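Local coordinates for major centromere autoantigen B (Homo sapiens, PDB 1HLV), which binds the CENP-B box DNA of human centromeres through tandem helix-turn-helix domains, kinking the DNA it recognises, at residues Y74-L80 / L111-F116. Residues are numbered along the deposited sequence; the frame is centred on the assembly and turned at random.
Sequences YDKLEGL and LGMDDF. With nucleotides of chain A.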
loop_
_atom_site.group_PDB
_atom_site.type_symbol
_atom_site.label_atom_id
_atom_site.label_comp_id
_atom_site.label_asym_id
_atom_site.label_seq_id
_atom_site.Cartn_x
_atom_site.Cartn_y
_atom_site.Cartn_z
ATOM N N TYR C 74 13.558 4.432 0.436
ATOM C CA TYR C 74 14.323 3.540 -0.441
ATOM C C TYR C 74 13.396 2.880 -1.442
ATOM O O TYR C 74 13.730 1.831 -2.023
ATOM C CB TYR C 74 15.021 2.448 0.375
ATOM C CG TYR C 74 15.819 2.980 1.536
ATOM C CD1 TYR C 74 15.616 2.498 2.827
ATOM C CD2 TYR C 74 16.760 3.986 1.347
ATOM C CE1 TYR C 74 16.328 3.007 3.900
ATOM C CE2 TYR C 74 17.477 4.500 2.407
ATOM C CZ TYR C 74 17.263 4.008 3.681
ATOM O OH TYR C 74 18.006 4.510 4.719
ATOM N N ASP C 75 12.232 3.497 -1.646
ATOM C CA ASP C 75 11.233 2.970 -2.573
ATOM C C ASP C 75 11.777 2.562 -3.939
ATOM O O ASP C 75 11.330 1.572 -4.513
ATOM C CB ASP C 75 10.093 3.973 -2.770
ATOM C CG ASP C 75 8.980 3.419 -3.648
ATOM O OD1 ASP C 75 8.919 3.794 -4.844
ATOM O OD2 ASP C 75 8.178 2.588 -3.150
ATOM N N LYS C 76 12.736 3.307 -4.472
ATOM C CA LYS C 76 13.270 2.950 -5.780
ATOM C C LYS C 76 13.932 1.580 -5.694
ATOM O O LYS C 76 13.742 0.737 -6.568
ATOM C CB LYS C 76 14.268 4.005 -6.257
ATOM C CG LYS C 76 14.738 3.824 -7.686
ATOM C CD LYS C 76 15.705 4.938 -8.064
ATOM C CE LYS C 76 16.300 4.745 -9.464
ATOM N NZ LYS C 76 15.362 5.063 -10.578
ATOM N N LEU C 77 14.694 1.365 -4.621
ATOM C CA LEU C 77 15.385 0.096 -4.398
ATOM C C LEU C 77 14.360 -1.030 -4.254
ATOM O O LEU C 77 14.513 -2.106 -4.842
ATOM C CB LEU C 77 16.262 0.191 -3.141
ATOM C CG LEU C 77 17.003 -1.063 -2.655
ATOM C CD1 LEU C 77 18.139 -0.691 -1.705
ATOM C CD2 LEU C 77 16.016 -1.984 -1.962
ATOM N N GLU C 78 13.310 -0.776 -3.477
ATOM C CA GLU C 78 12.264 -1.773 -3.278
ATOM C C GLU C 78 11.604 -2.209 -4.584
ATOM O O GLU C 78 11.177 -3.360 -4.725
ATOM C CB GLU C 78 11.210 -1.231 -2.319
ATOM C CG GLU C 78 11.673 -1.266 -0.880
ATOM C CD GLU C 78 10.733 -0.551 0.061
ATOM O OE1 GLU C 78 9.497 -0.626 -0.153
ATOM O OE2 GLU C 78 11.239 0.074 1.018
ATOM N N GLY C 79 11.524 -1.290 -5.541
ATOM C CA GLY C 79 10.916 -1.619 -6.812
ATOM C C GLY C 79 11.755 -2.658 -7.512
ATOM O O GLY C 79 11.249 -3.699 -7.939
ATOM N N LEU C 80 13.049 -2.380 -7.618
ATOM C CA LEU C 80 13.978 -3.301 -8.264
ATOM C C LEU C 80 14.039 -4.660 -7.556
ATOM O O LEU C 80 14.025 -5.706 -8.205
ATOM C CB LEU C 80 15.362 -2.653 -8.327
ATOM C CG LEU C 80 15.301 -1.388 -9.200
ATOM C CD1 LEU C 80 16.551 -0.525 -9.030
ATOM C CD2 LEU C 80 15.090 -1.817 -10.654
ATOM N N LEU C 111 22.591 2.026 -7.000
ATOM C CA LEU C 111 21.815 3.260 -6.977
ATOM C C LEU C 111 22.582 4.400 -6.314
ATOM O O LEU C 111 22.206 5.570 -6.433
ATOM C CB LEU C 111 20.488 3.029 -6.247
ATOM C CG LEU C 111 19.268 2.672 -7.107
ATOM C CD1 LEU C 111 19.657 1.761 -8.253
ATOM C CD2 LEU C 111 18.211 2.019 -6.234
ATOM N N GLY C 112 23.659 4.051 -5.618
ATOM C CA GLY C 112 24.454 5.053 -4.939
ATOM C C GLY C 112 23.845 5.481 -3.618
ATOM O O GLY C 112 24.092 6.596 -3.153
ATOM N N MET C 113 23.040 4.610 -3.012
ATOM C CA MET C 113 22.420 4.914 -1.723
ATOM C C MET C 113 23.411 4.474 -0.665
ATOM O O MET C 113 23.312 3.374 -0.132
ATOM C CB MET C 113 21.110 4.141 -1.543
ATOM C CG MET C 113 19.984 4.568 -2.454
ATOM S SD MET C 113 18.521 3.497 -2.322
ATOM C CE MET C 113 19.122 2.072 -3.140
ATOM N N ASP C 114 24.372 5.340 -0.365
ATOM C CA ASP C 114 25.406 5.024 0.610
ATOM C C ASP C 114 24.883 4.870 2.026
ATOM O O ASP C 114 25.551 4.291 2.880
ATOM C CB ASP C 114 26.490 6.101 0.590
ATOM C CG ASP C 114 26.957 6.426 -0.813
ATOM O OD1 ASP C 114 27.070 5.483 -1.632
ATOM O OD2 ASP C 114 27.215 7.620 -1.094
ATOM N N ASP C 115 23.690 5.381 2.283
ATOM C CA ASP C 115 23.141 5.286 3.621
ATOM C C ASP C 115 22.247 4.075 3.842
ATOM O O ASP C 115 21.794 3.837 4.963
ATOM C CB ASP C 115 22.387 6.569 3.971
ATOM C CG ASP C 115 23.323 7.705 4.357
ATOM O OD1 ASP C 115 24.564 7.507 4.294
ATOM O OD2 ASP C 115 22.815 8.791 4.723
ATOM N N PHE C 116 21.990 3.308 2.789
ATOM C CA PHE C 116 21.157 2.130 2.954
ATOM C C PHE C 116 21.972 1.112 3.719
ATOM O O PHE C 116 23.150 0.899 3.432
ATOM C CB PHE C 116 20.751 1.524 1.624
ATOM C CG PHE C 116 19.770 0.405 1.760
ATOM C CD1 PHE C 116 18.511 0.637 2.310
ATOM C CD2 PHE C 116 20.098 -0.878 1.343
ATOM C CE1 PHE C 116 17.585 -0.396 2.443
ATOM C CE2 PHE C 116 19.185 -1.925 1.466
ATOM C CZ PHE C 116 17.923 -1.685 2.018
ATOM P P DG A 16 17.101 2.739 8.039
ATOM O OP1 DG A 16 18.036 2.808 6.891
ATOM O OP2 DG A 16 16.191 1.573 8.165
ATOM O "O5'" DG A 16 17.916 2.869 9.397
ATOM C "C5'" DG A 16 18.453 4.128 9.793
ATOM C "C4'" DG A 16 18.957 4.046 11.210
ATOM O "O4'" DG A 16 17.834 3.864 12.107
ATOM C "C3'" DG A 16 19.892 2.863 11.453
ATOM O "O3'" DG A 16 20.877 3.240 12.421
ATOM C "C2'" DG A 16 18.960 1.794 11.993
ATOM C "C1'" DG A 16 17.923 2.607 12.760
ATOM N N9 DG A 16 16.585 2.027 12.771
ATOM C C8 DG A 16 15.970 1.330 11.758
ATOM N N7 DG A 16 14.758 0.950 12.062
ATOM C C5 DG A 16 14.565 1.419 13.354
ATOM C C6 DG A 16 13.442 1.303 14.220
ATOM O O6 DG A 16 12.366 0.733 14.016
ATOM N N1 DG A 16 13.670 1.930 15.440
ATOM C C2 DG A 16 14.830 2.573 15.790
ATOM N N2 DG A 16 14.856 3.111 17.009
ATOM N N3 DG A 16 15.884 2.679 15.002
ATOM C C4 DG A 16 15.683 2.084 13.805
ATOM P P DC A 15 11.829 2.458 5.879
ATOM O OP1 DC A 15 12.659 2.313 4.660
ATOM O OP2 DC A 15 11.254 1.251 6.529
ATOM O "O5'" DC A 15 12.621 3.265 6.988
ATOM C "C5'" DC A 15 12.985 4.615 6.765
ATOM C "C4'" DC A 15 13.929 5.066 7.848
ATOM O "O4'" DC A 15 13.155 5.509 8.995
ATOM C "C3'" DC A 15 14.797 3.904 8.322
ATOM O "O3'" DC A 15 16.181 4.053 8.062
ATOM C "C2'" DC A 15 14.540 3.792 9.811
ATOM C "C1'" DC A 15 13.700 4.999 10.196
ATOM N N1 DC A 15 12.586 4.532 11.033
ATOM C C2 DC A 15 12.555 4.878 12.389
ATOM O O2 DC A 15 13.395 5.671 12.821
ATOM N N3 DC A 15 11.601 4.341 13.187
ATOM C C4 DC A 15 10.686 3.516 12.666
ATOM N N4 DC A 15 9.776 2.984 13.488
ATOM C C5 DC A 15 10.664 3.194 11.277
ATOM C C6 DC A 15 11.620 3.722 10.504
#
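In the second helix-turn-helix domain of CENP-B, the start of helix 75-88 packs against the turn between helices 97-111 and 120-129, where Tyr74 and Phe116 meet beside the DNA backbone. Their rings form a T-shaped pair, centroids 4.8 Å apart and planes at 75°: the edge of Phe116 stands on the Tyr74 face, with CD1 of Phe116 over the ring centre. Tyr74, at the N-cap position of its helix, points its phenol at the DNA, and its OH donates a hydrogen bond of 2.8 Å to OP1 of DG16 of chain A. That phosphate oxygen lies near the plane of the tyrosine ring; Phe116 CD1 over the face probably hinders rotation of the ring, while the phosphate bond fixes where the hydroxyl end sits. With CG anti to the backbone N (chi1 -174°), the Phe116 ring reaches in between Tyr74 and Leu77; it offers its edge to the first and one face to the second, whose CD1 makes a CH-pi contact 3.7 Å from the ring centroid. Met113 fills the angle between Tyr74 and Leu77. Its chain bends at the sulfur (chi3 -73°), bringing CE to 3.3 Å from Leu77 CD1, while SD approaches Tyr74 CD2 obliquely at 4.1 Å in a Met-aromatic contact. Leu111, at the end of helix 97-111, lays CD2 against the Leu77 backbone, and its CD1 meets CD1 of Leu80 tip to tip at 3.9 Å. Gly112, with positive phi, closes helix 97-111 in a Schellman motif, and a type I beta turn from Met113 to Phe116 then carries the chain back to the core. There Trp122 and Ala108 extend the apolar cluster around Phe116 and Leu77. In this complex the Tyr74 phosphate contact borders a small core of helices 75-88, 97-111 and 120-129, packed as in helix-turn-helix domains.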